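Local atomic coordinates of high-potential iron-sulfur protein isozyme 2 (Ectothiorhodospira shaposhnikovii, PDB entry 1HPI), a protein that carries electrons in the anaerobic electron transport of photosynthetic bacteria, using a single high-potential [4Fe-4S] cluster. Residues A[14-25]-A[59-67]. Numbering follows the deposited sequence.
With SF4 (iron/sulfur cluster), chain B.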
ATOM      1  N   LEU A  14       6.295   7.396   2.117  1.00  9.11           N
ATOM      2  CA  LEU A  14       4.853   7.292   2.229  1.00  6.82           C
ATOM      3  C   LEU A  14       4.425   6.488   3.454  1.00  8.58           C
ATOM      4  O   LEU A  14       3.263   6.138   3.598  1.00  7.97           O
ATOM      5  CB  LEU A  14       4.276   6.685   0.946  1.00  9.27           C
ATOM      6  CG  LEU A  14       4.427   7.662  -0.215  1.00  9.30           C
ATOM      7  CD1 LEU A  14       3.880   7.044  -1.495  1.00 12.89           C
ATOM      8  CD2 LEU A  14       3.705   8.974   0.097  1.00  9.54           C
ATOM      9  N   GLU A  15       5.374   6.203   4.338  1.00  8.38           N
ATOM     10  CA  GLU A  15       5.093   5.448   5.554  1.00  9.87           C
ATOM     11  C   GLU A  15       4.363   4.156   5.275  1.00  9.34           C
ATOM     12  O   GLU A  15       3.449   3.740   5.978  1.00 12.16           O
ATOM     13  CB  GLU A  15       4.363   6.337   6.565  1.00 11.50           C
ATOM     14  CG  GLU A  15       5.339   7.480   6.883  1.00 22.24           C
ATOM     15  CD  GLU A  15       4.957   8.229   8.106  1.00 55.49           C
ATOM     16  OE1 GLU A  15       5.021   7.492   9.191  1.00 34.13           O
ATOM     17  OE2 GLU A  15       4.613   9.395   8.070  1.00 24.93           O
ATOM     18  N   TYR A  16       4.798   3.521   4.210  1.00 10.33           N
ATOM     19  CA  TYR A  16       4.187   2.278   3.801  1.00  9.04           C
ATOM     20  C   TYR A  16       4.474   1.090   4.712  1.00  8.86           C
ATOM     21  O   TYR A  16       5.576   0.932   5.214  1.00  9.93           O
ATOM     22  CB  TYR A  16       4.654   1.939   2.369  1.00  9.18           C
ATOM     23  CG  TYR A  16       4.342   0.512   1.949  1.00  6.65           C
ATOM     24  CD1 TYR A  16       3.117   0.226   1.348  1.00  9.03           C
ATOM     25  CD2 TYR A  16       5.249  -0.531   2.148  1.00  8.07           C
ATOM     26  CE1 TYR A  16       2.798  -1.073   0.954  1.00  8.84           C
ATOM     27  CE2 TYR A  16       4.955  -1.838   1.757  1.00  7.06           C
ATOM     28  CZ  TYR A  16       3.718  -2.101   1.165  1.00  6.74           C
ATOM     29  OH  TYR A  16       3.395  -3.379   0.777  1.00  7.36           O
ATOM     30  N   ARG A  17       3.472   0.237   4.908  1.00  6.61           N
ATOM     31  CA  ARG A  17       3.595  -0.974   5.714  1.00 10.92           C
ATOM     32  C   ARG A  17       2.931  -2.116   4.950  1.00 10.13           C
ATOM     33  O   ARG A  17       1.886  -1.914   4.344  1.00  7.78           O
ATOM     34  CB  ARG A  17       2.875  -0.942   7.049  1.00  3.72           C
ATOM     35  CG  ARG A  17       3.432   0.090   8.003  1.00 10.25           C
ATOM     36  CD  ARG A  17       4.890  -0.122   8.379  1.00 20.37           C
ATOM     37  NE  ARG A  17       5.384   1.098   9.007  1.00 89.91           N
ATOM     38  CZ  ARG A  17       6.133   1.995   8.371  1.00100.00           C
ATOM     39  NH1 ARG A  17       6.500   1.828   7.107  1.00100.00           N
ATOM     40  NH2 ARG A  17       6.539   3.089   9.006  1.00100.00           N
ATOM     41  N   HIS A  18       3.507  -3.315   4.979  1.00  5.79           N
ATOM     42  CA  HIS A  18       2.892  -4.441   4.286  1.00  4.58           C
ATOM     43  C   HIS A  18       1.610  -4.898   4.996  1.00  8.27           C
ATOM     44  O   HIS A  18       0.736  -5.521   4.385  1.00 10.00           O
ATOM     45  CB  HIS A  18       3.824  -5.657   4.325  1.00  4.77           C
ATOM     46  CG  HIS A  18       5.069  -5.539   3.525  1.00 10.58           C
ATOM     47  ND1 HIS A  18       5.061  -5.049   2.232  1.00 12.71           N
ATOM     48  CD2 HIS A  18       6.347  -5.862   3.857  1.00 12.70           C
ATOM     49  CE1 HIS A  18       6.326  -5.092   1.813  1.00  9.89           C
ATOM     50  NE2 HIS A  18       7.122  -5.570   2.760  1.00 11.96           N
ATOM     51  N   ASP A  19       1.503  -4.610   6.305  1.00  9.56           N
ATOM     52  CA  ASP A  19       0.348  -4.982   7.133  1.00  6.88           C
ATOM     53  C   ASP A  19      -0.194  -3.722   7.804  1.00  5.86           C
ATOM     54  O   ASP A  19       0.429  -3.148   8.699  1.00  8.06           O
ATOM     55  CB  ASP A  19       0.788  -6.005   8.207  1.00  9.27           C
ATOM     56  CG  ASP A  19      -0.267  -6.537   9.150  1.00 11.35           C
ATOM     57  OD1 ASP A  19      -1.477  -6.072   8.966  1.00 10.43           O
ATOM     58  OD2 ASP A  19      -0.009  -7.359  10.003  1.00 18.72           O
ATOM     59  N   ALA A  20      -1.361  -3.297   7.341  1.00 10.24           N
ATOM     60  CA  ALA A  20      -2.036  -2.104   7.828  1.00  6.79           C
ATOM     61  C   ALA A  20      -2.280  -2.139   9.312  1.00 15.46           C
ATOM     62  O   ALA A  20      -2.272  -1.115   9.983  1.00 12.44           O
ATOM     63  CB  ALA A  20      -3.360  -1.933   7.108  1.00  7.99           C
ATOM     64  N   SER A  21      -2.503  -3.341   9.806  1.00 11.68           N
ATOM     65  CA  SER A  21      -2.759  -3.497  11.212  1.00 19.25           C
ATOM     66  C   SER A  21      -1.607  -2.968  12.048  1.00 21.67           C
ATOM     67  O   SER A  21      -1.764  -2.752  13.240  1.00 18.39           O
ATOM     68  CB  SER A  21      -3.167  -4.920  11.578  1.00 16.31           C
ATOM     69  OG  SER A  21      -2.002  -5.699  11.763  1.00 22.94           O
ATOM     70  N   SER A  22      -0.444  -2.738  11.444  1.00 12.94           N
ATOM     71  CA  SER A  22       0.694  -2.239  12.187  1.00 11.64           C
ATOM     72  C   SER A  22       0.915  -0.737  12.029  1.00 24.00           C
ATOM     73  O   SER A  22       1.896  -0.170  12.514  1.00 21.09           O
ATOM     74  CB  SER A  22       1.941  -2.995  11.770  1.00 16.71           C
ATOM     75  OG  SER A  22       2.249  -2.662  10.430  1.00 29.16           O
ATOM     76  N   VAL A  23      -0.009  -0.087  11.345  1.00 13.61           N
ATOM     77  CA  VAL A  23       0.106   1.337  11.129  1.00  9.16           C
ATOM     78  C   VAL A  23      -0.293   2.165  12.346  1.00 12.16           C
ATOM     79  O   VAL A  23      -1.316   1.916  12.969  1.00 10.04           O
ATOM     80  CB  VAL A  23      -0.810   1.730   9.974  1.00  9.72           C
ATOM     81  CG1 VAL A  23      -0.923   3.247   9.898  1.00  9.39           C
ATOM     82  CG2 VAL A  23      -0.281   1.175   8.650  1.00 13.44           C
ATOM     83  N   GLN A  24       0.508   3.173  12.671  1.00 12.10           N
ATOM     84  CA  GLN A  24       0.234   4.076  13.768  1.00 13.68           C
ATOM     85  C   GLN A  24       0.478   5.453  13.156  1.00 17.39           C
ATOM     86  O   GLN A  24       1.597   5.959  13.154  1.00 18.82           O
ATOM     87  CB  GLN A  24       1.068   3.744  15.014  1.00 14.16           C
ATOM     88  CG  GLN A  24       1.252   4.970  15.911  1.00100.00           C
ATOM     89  CD  GLN A  24       1.568   4.570  17.330  1.00100.00           C
ATOM     90  OE1 GLN A  24       1.945   5.426  18.142  1.00 32.29           O
ATOM     91  NE2 GLN A  24       1.411   3.283  17.632  1.00 34.88           N
ATOM     92  N   HIS A  25      -0.591   6.021  12.585  1.00 12.91           N
ATOM     93  CA  HIS A  25      -0.588   7.308  11.896  1.00 10.38           C
ATOM     94  C   HIS A  25      -1.934   8.003  12.038  1.00  7.56           C
ATOM     95  O   HIS A  25      -2.970   7.371  11.926  1.00 10.97           O
ATOM     96  CB  HIS A  25      -0.309   7.034  10.395  1.00 11.24           C
ATOM     97  CG  HIS A  25      -0.030   8.267   9.577  1.00  8.93           C
ATOM     98  ND1 HIS A  25      -1.060   9.080   9.115  1.00 15.33           N
ATOM     99  CD2 HIS A  25       1.149   8.806   9.150  1.00 11.25           C
ATOM    100  CE1 HIS A  25      -0.504  10.077   8.428  1.00 10.42           C
ATOM    101  NE2 HIS A  25       0.820   9.943   8.440  1.00 11.79           N
ATOM    102  N   VAL A  59       2.827  -4.106  -4.292  1.00  8.63           N
ATOM    103  CA  VAL A  59       2.596  -3.769  -2.892  1.00  7.75           C
ATOM    104  C   VAL A  59       1.693  -4.831  -2.274  1.00 11.95           C
ATOM    105  O   VAL A  59       0.996  -5.547  -2.999  1.00 10.40           O
ATOM    106  CB  VAL A  59       2.020  -2.373  -2.678  1.00  8.43           C
ATOM    107  CG1 VAL A  59       2.954  -1.353  -3.327  1.00 13.06           C
ATOM    108  CG2 VAL A  59       0.620  -2.275  -3.265  1.00  6.67           C
ATOM    109  N   SER A  60       1.711  -4.933  -0.949  1.00  5.08           N
ATOM    110  CA  SER A  60       0.895  -5.892  -0.231  1.00  6.20           C
ATOM    111  C   SER A  60      -0.586  -5.517  -0.243  1.00 12.67           C
ATOM    112  O   SER A  60      -0.956  -4.397   0.113  1.00  6.93           O
ATOM    113  CB  SER A  60       1.405  -5.939   1.199  1.00  7.36           C
ATOM    114  OG  SER A  60       0.502  -6.682   1.993  1.00  9.86           O
ATOM    115  N   ALA A  61      -1.468  -6.437  -0.648  1.00  8.87           N
ATOM    116  CA  ALA A  61      -2.893  -6.130  -0.664  1.00 14.11           C
ATOM    117  C   ALA A  61      -3.400  -5.749   0.734  1.00 11.32           C
ATOM    118  O   ALA A  61      -4.395  -5.039   0.914  1.00 10.24           O
ATOM    119  CB  ALA A  61      -3.676  -7.313  -1.208  1.00 11.46           C
ATOM    120  N   ASN A  62      -2.705  -6.227   1.754  1.00  5.14           N
ATOM    121  CA  ASN A  62      -3.118  -5.916   3.113  1.00  8.49           C
ATOM    122  C   ASN A  62      -2.369  -4.742   3.714  1.00 11.83           C
ATOM    123  O   ASN A  62      -2.491  -4.500   4.914  1.00 10.37           O
ATOM    124  CB  ASN A  62      -2.836  -7.087   4.067  1.00 15.15           C
ATOM    125  CG  ASN A  62      -3.381  -8.382   3.537  1.00 27.58           C
ATOM    126  OD1 ASN A  62      -2.621  -9.318   3.257  1.00 55.85           O
ATOM    127  ND2 ASN A  62      -4.700  -8.428   3.384  1.00 26.61           N
ATOM    128  N   GLY A  63      -1.598  -4.030   2.894  1.00  9.54           N
ATOM    129  CA  GLY A  63      -0.807  -2.891   3.352  1.00  5.80           C
ATOM    130  C   GLY A  63      -1.523  -1.542   3.390  1.00  4.37           C
ATOM    131  O   GLY A  63      -2.747  -1.453   3.289  1.00  7.16           O
ATOM    132  N   TRP A  64      -0.725  -0.485   3.540  1.00  6.38           N
ATOM    133  CA  TRP A  64      -1.246   0.869   3.610  1.00  7.16           C
ATOM    134  C   TRP A  64      -0.115   1.877   3.503  1.00  7.57           C
ATOM    135  O   TRP A  64       1.012   1.560   3.847  1.00  9.31           O
ATOM    136  CB  TRP A  64      -1.899   1.073   5.006  1.00  5.93           C
ATOM    137  CG  TRP A  64      -2.582   2.397   5.185  1.00  7.70           C
ATOM    138  CD1 TRP A  64      -3.877   2.669   4.907  1.00 10.33           C
ATOM    139  CD2 TRP A  64      -2.020   3.615   5.696  1.00  9.67           C
ATOM    140  NE1 TRP A  64      -4.162   3.979   5.193  1.00  9.84           N
ATOM    141  CE2 TRP A  64      -3.041   4.585   5.687  1.00  9.42           C
ATOM    142  CE3 TRP A  64      -0.758   3.972   6.153  1.00  6.51           C
ATOM    143  CZ2 TRP A  64      -2.818   5.896   6.128  1.00 13.96           C
ATOM    144  CZ3 TRP A  64      -0.539   5.261   6.584  1.00  7.00           C
ATOM    145  CH2 TRP A  64      -1.555   6.213   6.573  1.00  1.93           C
ATOM    146  N   CYS A  65      -0.413   3.085   3.053  1.00  8.95           N
ATOM    147  CA  CYS A  65       0.560   4.154   2.948  1.00  8.20           C
ATOM    148  C   CYS A  65      -0.259   5.431   3.019  1.00  8.75           C
ATOM    149  O   CYS A  65      -1.491   5.393   2.889  1.00  4.80           O
ATOM    150  CB  CYS A  65       1.513   4.122   1.730  1.00  3.13           C
ATOM    151  SG  CYS A  65       0.789   4.810   0.219  1.00  7.35           S
ATOM    152  N   THR A  66       0.414   6.554   3.224  1.00  9.41           N
ATOM    153  CA  THR A  66      -0.248   7.852   3.330  1.00 10.28           C
ATOM    154  C   THR A  66      -1.023   8.297   2.095  1.00 11.82           C
ATOM    155  O   THR A  66      -1.877   9.188   2.175  1.00  9.30           O
ATOM    156  CB  THR A  66       0.702   8.961   3.831  1.00  6.53           C
ATOM    157  OG1 THR A  66       1.745   9.156   2.888  1.00  6.81           O
ATOM    158  CG2 THR A  66       1.279   8.628   5.201  1.00  6.41           C
ATOM    159  N   ALA A  67      -0.728   7.686   0.947  1.00  9.67           N
ATOM    160  CA  ALA A  67      -1.425   8.033  -0.273  1.00 10.28           C
ATOM    161  C   ALA A  67      -2.743   7.265  -0.394  1.00  7.21           C
ATOM    162  O   ALA A  67      -3.429   7.350  -1.410  1.00  7.87           O
ATOM    163  CB  ALA A  67      -0.562   7.861  -1.512  1.00  6.98           C
TER
HETATM  164 FE1  SF4 B  80      -1.393   0.768  -0.992  1.00  8.54          FE
HETATM  165 FE2  SF4 B  80      -2.914   2.816  -1.988  1.00 10.35          FE
HETATM  166 FE3  SF4 B  80      -0.534   2.129  -3.159  1.00  9.58          FE
HETATM  167 FE4  SF4 B  80      -0.542   3.281  -0.686  1.00  8.32          FE
HETATM  168  S1  SF4 B  80      -1.299   4.197  -2.599  1.00  8.26           S
HETATM  169  S2  SF4 B  80       0.681   1.505  -1.330  1.00  8.80           S
HETATM  170  S3  SF4 B  80      -2.414   2.446   0.166  1.00  7.13           S
HETATM  171  S4  SF4 B  80      -2.373   0.828  -2.973  1.00  8.22           S
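Y16 and C65 meet at their CB atoms, 3.9 Å apart, on the wall of the HiPIP cluster pocket. C65 SG ligates the iron FE4 at 2.2 Å, and A67 N donates a hydrogen bond to that sulfur. The Y16 ring lies beside the cluster, its CD1 3.8 Å from the inorganic sulfur S2. With CG anti to the backbone N (chi1 167°), the ring runs past V59 to the end of strand 57-60. There Y16 OH accepts a nearly straight bond from S60 N (2.9 Å, 171°) and also shares a hydrogen bond with H18 ND1, so two partners fix the phenol.

R17 and W64 form a single antiparallel hydrogen-bonded pair. Flanking it, T66 N donates a hydrogen bond to L14 O, and A20 N donates one to N62 O. W64 also lines the pocket; V23 CG1 sits over one face of its six-membered ring, 4.2 Å from the centroid, and H25 meets that ring obliquely. Q32 accepts from W64 NE1, and the Y28 and W64 rings meet edge-to-face.

A type I turn, S60 to G63, links the end of strand 57-60 to W64 and C65. S60 OG accepts from N62 N in an ST turn and donates to H18 O on a lone pair, at 2.7 Å.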